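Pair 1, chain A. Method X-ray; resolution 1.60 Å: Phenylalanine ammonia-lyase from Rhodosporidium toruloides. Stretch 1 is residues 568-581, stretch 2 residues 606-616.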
# COMPACT_ATOMS: atom_id res chain seq x y z
N ASN A 568 -7.96 -35.98 59.31
CA ASN A 568 -6.99 -35.15 58.64
C ASN A 568 -7.59 -34.63 57.34
O ASN A 568 -6.91 -34.55 56.31
CB ASN A 568 -5.70 -35.96 58.40
CG ASN A 568 -4.58 -35.11 57.88
OD1 ASN A 568 -4.51 -33.91 58.19
ND2 ASN A 568 -3.74 -35.70 57.03
N LEU A 569 -8.85 -34.17 57.44
CA LEU A 569 -9.59 -33.66 56.25
C LEU A 569 -9.62 -32.14 56.07
O LEU A 569 -9.91 -31.65 54.98
CB LEU A 569 -11.04 -34.13 56.28
CG LEU A 569 -11.25 -35.63 56.29
CD1 LEU A 569 -12.69 -35.95 56.57
CD2 LEU A 569 -10.79 -36.17 54.97
N ARG A 570 -9.31 -31.38 57.12
CA ARG A 570 -9.49 -29.92 57.07
C ARG A 570 -8.53 -29.19 56.12
O ARG A 570 -8.96 -28.39 55.28
CB ARG A 570 -9.43 -29.32 58.46
CG ARG A 570 -9.62 -27.81 58.47
CD ARG A 570 -9.97 -27.35 59.87
NE ARG A 570 -10.03 -25.89 60.03
CZ ARG A 570 -8.97 -25.09 60.21
NH1 ARG A 570 -7.73 -25.56 60.15
NH2 ARG A 570 -9.16 -23.80 60.40
N ASP A 571 -7.22 -29.44 56.26
CA ASP A 571 -6.23 -28.89 55.32
C ASP A 571 -6.61 -29.20 53.89
O ASP A 571 -6.65 -28.32 53.04
CB ASP A 571 -4.85 -29.53 55.54
CG ASP A 571 -3.98 -28.72 56.43
OD1 ASP A 571 -4.53 -27.92 57.22
OD2 ASP A 571 -2.73 -28.92 56.33
N GLU A 572 -6.88 -30.47 53.62
CA GLU A 572 -7.22 -30.88 52.27
C GLU A 572 -8.46 -30.12 51.77
O GLU A 572 -8.50 -29.67 50.61
CB GLU A 572 -7.50 -32.39 52.23
CG GLU A 572 -7.68 -32.92 50.83
CD GLU A 572 -8.15 -34.37 50.74
OE1 GLU A 572 -8.28 -35.07 51.78
OE2 GLU A 572 -8.38 -34.80 49.59
N LEU A 573 -9.47 -30.02 52.62
CA LEU A 573 -10.73 -29.41 52.17
C LEU A 573 -10.54 -27.93 51.84
O LEU A 573 -11.03 -27.44 50.81
CB LEU A 573 -11.83 -29.53 53.22
CG LEU A 573 -13.20 -29.00 52.74
CD1 LEU A 573 -13.73 -29.88 51.61
CD2 LEU A 573 -14.22 -28.90 53.83
N VAL A 574 -9.89 -27.21 52.75
CA VAL A 574 -9.69 -25.77 52.54
C VAL A 574 -8.89 -25.56 51.25
O VAL A 574 -9.23 -24.68 50.43
CB VAL A 574 -8.94 -25.12 53.70
CG1 VAL A 574 -8.62 -23.67 53.34
CG2 VAL A 574 -9.76 -25.16 54.94
N GLU A 575 -7.84 -26.35 51.08
CA GLU A 575 -7.00 -26.20 49.90
C GLU A 575 -7.83 -26.42 48.65
O GLU A 575 -7.71 -25.67 47.71
CB GLU A 575 -5.82 -27.19 49.91
CG GLU A 575 -5.00 -27.16 48.60
CD GLU A 575 -4.10 -28.39 48.41
OE1 GLU A 575 -4.64 -29.53 48.30
OE2 GLU A 575 -2.86 -28.21 48.33
N LYS A 576 -8.61 -27.51 48.62
CA LYS A 576 -9.28 -27.94 47.39
C LYS A 576 -10.49 -27.06 47.09
O LYS A 576 -10.77 -26.74 45.92
CB LYS A 576 -9.64 -29.42 47.47
CG LYS A 576 -8.41 -30.35 47.36
CD LYS A 576 -8.85 -31.81 47.22
CE LYS A 576 -7.70 -32.79 47.25
NZ LYS A 576 -6.65 -32.41 46.29
N VAL A 577 -11.18 -26.61 48.13
CA VAL A 577 -12.30 -25.65 47.94
C VAL A 577 -11.77 -24.34 47.37
O VAL A 577 -12.32 -23.83 46.41
CB VAL A 577 -13.13 -25.43 49.24
CG1 VAL A 577 -13.97 -24.16 49.18
CG2 VAL A 577 -14.04 -26.61 49.47
N ASN A 578 -10.67 -23.83 47.91
CA ASN A 578 -10.05 -22.63 47.35
C ASN A 578 -9.65 -22.81 45.90
O ASN A 578 -9.86 -21.91 45.06
CB ASN A 578 -8.81 -22.23 48.19
CG ASN A 578 -9.16 -21.60 49.56
OD1 ASN A 578 -10.23 -21.06 49.77
ND2 ASN A 578 -8.21 -21.67 50.48
N LYS A 579 -9.13 -23.97 45.54
CA LYS A 579 -8.68 -24.14 44.19
C LYS A 579 -9.88 -24.23 43.25
O LYS A 579 -9.84 -23.70 42.15
CB LYS A 579 -7.86 -25.40 44.04
CG LYS A 579 -6.50 -25.35 44.72
CD LYS A 579 -5.52 -26.49 44.33
CE LYS A 579 -6.13 -27.66 43.58
NZ LYS A 579 -6.25 -27.39 42.11
N THR A 580 -10.93 -24.89 43.71
CA THR A 580 -12.11 -25.02 42.86
C THR A 580 -12.76 -23.64 42.64
O THR A 580 -13.15 -23.28 41.51
CB THR A 580 -13.11 -25.97 43.49
OG1 THR A 580 -12.56 -27.30 43.53
CG2 THR A 580 -14.48 -25.94 42.75
N LEU A 581 -12.88 -22.87 43.71
CA LEU A 581 -13.45 -21.53 43.59
C LEU A 581 -12.61 -20.64 42.65
O LEU A 581 -13.13 -19.96 41.75
CB LEU A 581 -13.58 -20.89 44.94
CG LEU A 581 -14.59 -21.49 45.92
CD1 LEU A 581 -14.29 -20.94 47.31
CD2 LEU A 581 -16.03 -21.18 45.47
N GLY A 606 -19.49 -29.90 45.12
CA GLY A 606 -18.98 -31.16 44.54
C GLY A 606 -17.64 -31.55 45.14
O GLY A 606 -17.43 -32.71 45.45
N THR A 607 -16.79 -30.55 45.40
CA THR A 607 -15.48 -30.81 46.02
C THR A 607 -15.71 -31.29 47.46
O THR A 607 -15.08 -32.25 47.96
CB THR A 607 -14.60 -29.55 45.96
OG1 THR A 607 -14.32 -29.23 44.57
CG2 THR A 607 -13.31 -29.78 46.74
N VAL A 608 -16.66 -30.66 48.16
CA VAL A 608 -17.00 -31.11 49.50
C VAL A 608 -17.46 -32.58 49.53
O VAL A 608 -17.04 -33.36 50.39
CB VAL A 608 -18.05 -30.22 50.18
CG1 VAL A 608 -18.48 -30.77 51.55
CG2 VAL A 608 -17.53 -28.77 50.29
N VAL A 609 -18.32 -32.96 48.57
CA VAL A 609 -18.81 -34.32 48.47
C VAL A 609 -17.64 -35.33 48.40
O VAL A 609 -17.69 -36.38 49.05
CB VAL A 609 -19.74 -34.50 47.25
CG1 VAL A 609 -20.00 -35.97 46.96
CG2 VAL A 609 -21.08 -33.78 47.48
N GLU A 610 -16.62 -35.02 47.58
CA GLU A 610 -15.46 -35.86 47.44
C GLU A 610 -14.61 -35.87 48.71
O GLU A 610 -14.34 -36.91 49.30
CB GLU A 610 -14.58 -35.41 46.28
CG GLU A 610 -13.34 -36.23 46.07
CD GLU A 610 -12.64 -35.94 44.74
OE1 GLU A 610 -13.22 -35.23 43.87
OE2 GLU A 610 -11.50 -36.43 44.57
N VAL A 611 -14.20 -34.68 49.13
CA VAL A 611 -13.22 -34.58 50.22
C VAL A 611 -13.78 -35.10 51.55
O VAL A 611 -13.09 -35.78 52.34
CB VAL A 611 -12.70 -33.14 50.36
CG1 VAL A 611 -11.81 -33.04 51.58
CG2 VAL A 611 -11.94 -32.74 49.11
N LEU A 612 -15.06 -34.84 51.77
CA LEU A 612 -15.72 -35.25 53.00
C LEU A 612 -16.64 -36.47 52.77
O LEU A 612 -17.56 -36.74 53.56
CB LEU A 612 -16.54 -34.10 53.57
CG LEU A 612 -15.80 -32.81 53.99
CD1 LEU A 612 -16.71 -31.93 54.81
CD2 LEU A 612 -14.48 -33.09 54.73
N SER A 613 -16.38 -37.24 51.72
CA SER A 613 -17.24 -38.39 51.44
C SER A 613 -17.28 -39.42 52.58
O SER A 613 -18.22 -40.25 52.64
CB SER A 613 -16.81 -39.10 50.17
OG SER A 613 -15.56 -39.70 50.41
N SER A 614 -16.25 -39.46 53.43
CA SER A 614 -16.26 -40.39 54.59
C SER A 614 -17.12 -39.95 55.80
O SER A 614 -17.31 -40.75 56.75
CB SER A 614 -14.83 -40.63 55.07
OG SER A 614 -14.34 -39.46 55.72
N THR A 615 -17.60 -38.71 55.78
CA THR A 615 -18.28 -38.10 56.93
C THR A 615 -19.79 -38.32 56.98
O THR A 615 -20.42 -38.77 56.03
CB THR A 615 -18.04 -36.59 56.98
OG1 THR A 615 -18.77 -35.94 55.92
CG2 THR A 615 -16.53 -36.29 56.88
N SER A 616 -20.37 -37.91 58.10
CA SER A 616 -21.77 -38.11 58.37
C SER A 616 -22.68 -36.95 57.89
O SER A 616 -23.88 -36.96 58.17
CB SER A 616 -21.95 -38.33 59.88
OG SER A 616 -21.50 -37.17 60.54
O HOH W 1 -10.43 -36.68 51.51

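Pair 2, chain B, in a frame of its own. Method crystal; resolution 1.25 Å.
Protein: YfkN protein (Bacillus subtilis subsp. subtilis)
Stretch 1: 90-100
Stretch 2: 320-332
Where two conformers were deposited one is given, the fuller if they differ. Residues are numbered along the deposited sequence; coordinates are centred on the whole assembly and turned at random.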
# COMPACT_ATOMS: atom_id res chain seq x y z
N HIS B 90 -9.86 -21.81 -2.99
CA HIS B 90 -9.07 -20.59 -3.19
C HIS B 90 -7.64 -20.90 -2.71
O HIS B 90 -7.46 -21.38 -1.62
CB HIS B 90 -9.68 -19.45 -2.37
CG HIS B 90 -9.13 -18.10 -2.71
ND1 HIS B 90 -7.78 -17.80 -2.63
CD2 HIS B 90 -9.74 -16.98 -3.14
CE1 HIS B 90 -7.59 -16.55 -3.00
NE2 HIS B 90 -8.76 -16.03 -3.30
N PRO B 91 -6.63 -20.61 -3.53
CA PRO B 91 -5.24 -20.93 -3.16
C PRO B 91 -4.80 -20.32 -1.82
O PRO B 91 -4.04 -20.94 -1.11
CB PRO B 91 -4.43 -20.35 -4.32
CG PRO B 91 -5.34 -20.48 -5.46
CD PRO B 91 -6.70 -20.14 -4.92
N ILE B 92 -5.29 -19.14 -1.47
CA ILE B 92 -4.97 -18.57 -0.16
C ILE B 92 -5.58 -19.43 0.97
O ILE B 92 -4.93 -19.72 1.96
CB ILE B 92 -5.41 -17.11 -0.07
CG1 ILE B 92 -4.51 -16.26 -0.97
CG2 ILE B 92 -5.37 -16.63 1.38
CD1 ILE B 92 -4.95 -14.82 -1.10
N ILE B 93 -6.82 -19.83 0.78
CA ILE B 93 -7.48 -20.73 1.71
C ILE B 93 -6.76 -22.08 1.82
O ILE B 93 -6.66 -22.63 2.90
CB ILE B 93 -8.99 -20.90 1.37
CG1 ILE B 93 -9.72 -19.54 1.46
CG2 ILE B 93 -9.65 -21.96 2.27
CD1 ILE B 93 -9.66 -18.87 2.87
N SER B 94 -6.23 -22.60 0.71
CA SER B 94 -5.39 -23.83 0.80
C SER B 94 -4.22 -23.66 1.73
O SER B 94 -3.88 -24.61 2.45
CB SER B 94 -4.88 -24.25 -0.56
OG SER B 94 -5.94 -24.45 -1.47
N VAL B 95 -3.59 -22.49 1.72
CA VAL B 95 -2.49 -22.24 2.67
C VAL B 95 -2.97 -22.26 4.12
O VAL B 95 -2.38 -22.85 5.01
CB VAL B 95 -1.77 -20.89 2.37
CG1 VAL B 95 -0.75 -20.57 3.41
CG2 VAL B 95 -1.07 -20.98 0.98
N MSE B 96 -4.10 -21.59 4.36
CA MSE B 96 -4.70 -21.52 5.71
C MSE B 96 -5.10 -22.91 6.24
O MSE B 96 -4.95 -23.22 7.39
CB MSE B 96 -5.92 -20.58 5.73
CG MSE B 96 -5.71 -19.20 5.09
SE MSE B 96 -4.11 -18.21 5.63
CE MSE B 96 -4.84 -17.27 7.20
N ASN B 97 -5.56 -23.76 5.33
CA ASN B 97 -5.96 -25.12 5.60
C ASN B 97 -4.70 -25.91 6.00
O ASN B 97 -4.67 -26.67 6.95
CB ASN B 97 -6.64 -25.78 4.40
CG ASN B 97 -8.11 -25.32 4.23
OD1 ASN B 97 -8.70 -24.71 5.12
ND2 ASN B 97 -8.67 -25.66 3.10
N ALA B 98 -3.64 -25.70 5.22
CA ALA B 98 -2.38 -26.41 5.45
C ALA B 98 -1.74 -26.02 6.78
O ALA B 98 -1.11 -26.84 7.42
CB ALA B 98 -1.41 -26.17 4.29
N LEU B 99 -1.92 -24.77 7.19
CA LEU B 99 -1.42 -24.28 8.49
C LEU B 99 -2.38 -24.59 9.64
O LEU B 99 -2.12 -24.27 10.79
CB LEU B 99 -1.19 -22.77 8.42
CG LEU B 99 -0.04 -22.28 7.54
CD1 LEU B 99 0.01 -20.76 7.49
CD2 LEU B 99 1.28 -22.84 8.07
N LYS B 100 -3.50 -25.22 9.30
CA LYS B 100 -4.48 -25.67 10.29
C LYS B 100 -5.02 -24.50 11.14
O LYS B 100 -5.06 -24.56 12.36
CB LYS B 100 -3.90 -26.82 11.15
CG LYS B 100 -3.59 -28.05 10.31
CD LYS B 100 -3.01 -29.17 11.16
CE LYS B 100 -2.65 -30.36 10.28
NZ LYS B 100 -2.65 -31.64 11.07
N ARG B 320 11.79 -19.00 4.85
CA ARG B 320 10.41 -19.33 4.52
C ARG B 320 10.01 -20.68 5.07
O ARG B 320 10.74 -21.64 5.02
CB ARG B 320 10.19 -19.38 3.00
CG ARG B 320 9.97 -18.08 2.30
CD ARG B 320 9.87 -18.29 0.80
NE ARG B 320 11.13 -18.74 0.23
CZ ARG B 320 12.12 -17.95 -0.16
NH1 ARG B 320 13.21 -18.48 -0.66
NH2 ARG B 320 12.04 -16.65 -0.05
N ASN B 321 8.79 -20.73 5.56
CA ASN B 321 8.14 -21.94 6.06
C ASN B 321 7.81 -22.85 4.88
O ASN B 321 7.17 -22.44 3.90
CB ASN B 321 6.80 -21.55 6.72
CG ASN B 321 6.04 -22.75 7.24
OD1 ASN B 321 5.20 -23.31 6.55
ND2 ASN B 321 6.34 -23.11 8.48
N GLU B 322 8.22 -24.10 4.96
CA GLU B 322 8.01 -25.04 3.85
C GLU B 322 6.54 -25.36 3.57
O GLU B 322 6.20 -25.62 2.44
CB GLU B 322 8.79 -26.34 4.06
CG GLU B 322 10.29 -26.15 4.11
CD GLU B 322 11.06 -27.45 4.34
OE1 GLU B 322 10.43 -28.52 4.44
OE2 GLU B 322 12.30 -27.37 4.39
N THR B 323 5.67 -25.36 4.58
CA THR B 323 4.31 -25.75 4.35
C THR B 323 3.65 -24.66 3.48
O THR B 323 2.86 -24.95 2.58
CB THR B 323 3.54 -25.94 5.66
OG1 THR B 323 4.12 -27.03 6.39
CG2 THR B 323 2.01 -26.23 5.47
N VAL B 324 3.96 -23.40 3.78
CA VAL B 324 3.44 -22.30 2.98
C VAL B 324 3.97 -22.36 1.56
O VAL B 324 3.21 -22.33 0.63
CB VAL B 324 3.75 -20.92 3.61
CG1 VAL B 324 3.28 -19.81 2.68
CG2 VAL B 324 3.05 -20.81 4.97
N THR B 325 5.29 -22.46 1.42
CA THR B 325 5.90 -22.47 0.10
C THR B 325 5.38 -23.61 -0.75
O THR B 325 5.01 -23.40 -1.89
CB THR B 325 7.44 -22.52 0.18
OG1 THR B 325 7.89 -21.40 0.93
CG2 THR B 325 8.05 -22.45 -1.20
N ASN B 326 5.36 -24.82 -0.20
CA ASN B 326 4.92 -25.98 -0.95
C ASN B 326 3.46 -25.85 -1.40
O ASN B 326 3.10 -26.22 -2.50
CB ASN B 326 5.10 -27.27 -0.14
CG ASN B 326 6.55 -27.71 -0.03
OD1 ASN B 326 7.41 -27.18 -0.70
ND2 ASN B 326 6.81 -28.66 0.84
N THR B 327 2.63 -25.31 -0.52
CA THR B 327 1.22 -25.22 -0.80
C THR B 327 0.91 -24.18 -1.88
O THR B 327 0.14 -24.42 -2.77
CB THR B 327 0.44 -24.91 0.49
OG1 THR B 327 0.73 -25.93 1.45
CG2 THR B 327 -1.05 -24.92 0.24
N ILE B 328 1.56 -23.03 -1.80
CA ILE B 328 1.26 -21.91 -2.69
C ILE B 328 2.13 -21.83 -3.96
O ILE B 328 1.84 -21.07 -4.82
CB ILE B 328 1.37 -20.56 -1.92
CG1 ILE B 328 0.55 -19.47 -2.62
CG2 ILE B 328 2.84 -20.15 -1.76
CD1 ILE B 328 -0.96 -19.72 -2.59
N GLN B 329 3.19 -22.62 -4.03
CA GLN B 329 4.19 -22.48 -5.10
C GLN B 329 3.62 -22.38 -6.51
O GLN B 329 3.97 -21.48 -7.25
CB GLN B 329 5.19 -23.63 -5.05
CG GLN B 329 6.22 -23.55 -6.14
CD GLN B 329 7.44 -24.34 -5.78
OE1 GLN B 329 8.16 -24.00 -4.88
NE2 GLN B 329 7.65 -25.43 -6.49
N GLN B 330 2.74 -23.31 -6.88
CA GLN B 330 2.20 -23.31 -8.25
C GLN B 330 1.42 -22.03 -8.52
O GLN B 330 1.55 -21.43 -9.55
CB GLN B 330 1.32 -24.54 -8.52
CG GLN B 330 1.00 -24.71 -10.02
CD GLN B 330 2.26 -24.66 -10.88
OE1 GLN B 330 3.14 -25.49 -10.73
NE2 GLN B 330 2.35 -23.67 -11.76
N THR B 331 0.60 -21.63 -7.56
CA THR B 331 -0.17 -20.39 -7.70
C THR B 331 0.75 -19.17 -7.80
O THR B 331 0.53 -18.28 -8.58
CB THR B 331 -1.11 -20.20 -6.50
OG1 THR B 331 -2.01 -21.31 -6.42
CG2 THR B 331 -1.92 -18.91 -6.65
N HIS B 332 1.77 -19.16 -6.97
CA HIS B 332 2.77 -18.10 -7.00
C HIS B 332 3.45 -18.02 -8.37
O HIS B 332 3.57 -16.96 -8.93
CB HIS B 332 3.78 -18.33 -5.88
CG HIS B 332 4.96 -17.42 -5.92
ND1 HIS B 332 4.87 -16.06 -5.73
CD2 HIS B 332 6.26 -17.68 -6.16
CE1 HIS B 332 6.07 -15.52 -5.83
NE2 HIS B 332 6.93 -16.49 -6.08
O HOH W 2 -2.26 -22.60 -2.69

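What backbone arrangement do the two pairs share? In each, two helices pack side by side and run nearly antiparallel: their axes cross at 154° with a closest approach of 9.6 Å in pair 1, and at 164° with 9.0 Å in pair 2. The backbones of 14 central residues superpose with an RMSD of 1.0 Å. Leu A573 falls on Val B95 and Val A611 on Thr B327, and in both pairs these residues face each other at the closest backbone register, CA to CA 6.1 Å between Leu A573 and Val A611 and 5.9 Å between Val B95 and Thr B327. The buried surface is similar too, 501 Å² in pair 1 and 438 Å² in pair 2.

How is the middle of the contact filled? In pair 1, Leu A573 points its CA-to-CB bond sideways, but its end comes nearer the second stretch, where CD1 lies 3.6 Å from CB of Val A611 and CD2 lies 4.0 Å from CD1 of Leu A612. The matching Val B95 is shorter, yet its side-chain centre falls 0.4 Å from that of Leu A573. Its CG2 meets CD1 of Ile B328, the counterpart of Leu A612, at 3.8 Å, while its CG1 meets CG2 of Val B324 at 4.1 Å. Where Val A611 offers methyls, Thr B327 offers one methyl and a hydroxyl: CG2 packs 3.6 Å from O of Ser B94, and OG1 donates to its own helix, to O of Thr B323 at 2.6 Å. The hydroxyl is thus satisfied without a polar partner across the interface.

What do the matched threonines, Thr A607 and Thr B323, pack against? Both take the m rotamer and point toward the other helix. In pair 1, CG2 of Thr A607 rests 3.8 Å from CB of Lys A576, and its OG1 shares a hydrogen bond with OG1 of Thr A580 at 2.8 Å. In pair 2, Ala B98 stands in the place of Lys A576, and its CB comes within 3.6 Å of CG2 of Thr B323. Each also touches the residue one turn on: CD of Lys A576 lies 3.7 Å from CG2 of Val A611, though the end of the lysine leads away, and CB of Ala B98 lies 3.6 Å from OG1 of Thr B327.

How does the contact close at the start of the first stretch? Leu A569 spans the end of the second helix in pair 1, its CD2 3.5 Å from O of Val A611 and its CD1 3.8 Å from CD2 of Leu A612 and 3.9 Å from CG2 of Thr A615. The compact ring of Pro B91 occupies the matching position, with CB 3.9 Å from CD1 of Ile B328 and 3.3 Å from OG1 of Thr B331. Each pair also has a bridging water, placed differently. In pair 1 it donates to OE1 of Glu A572 at 2.7 Å and O of Val A611 at 2.9 Å; in pair 2 it joins two backbone carbonyls, donating to O of Pro B91 at 2.9 Å and O of Thr B327 at 3.0 Å.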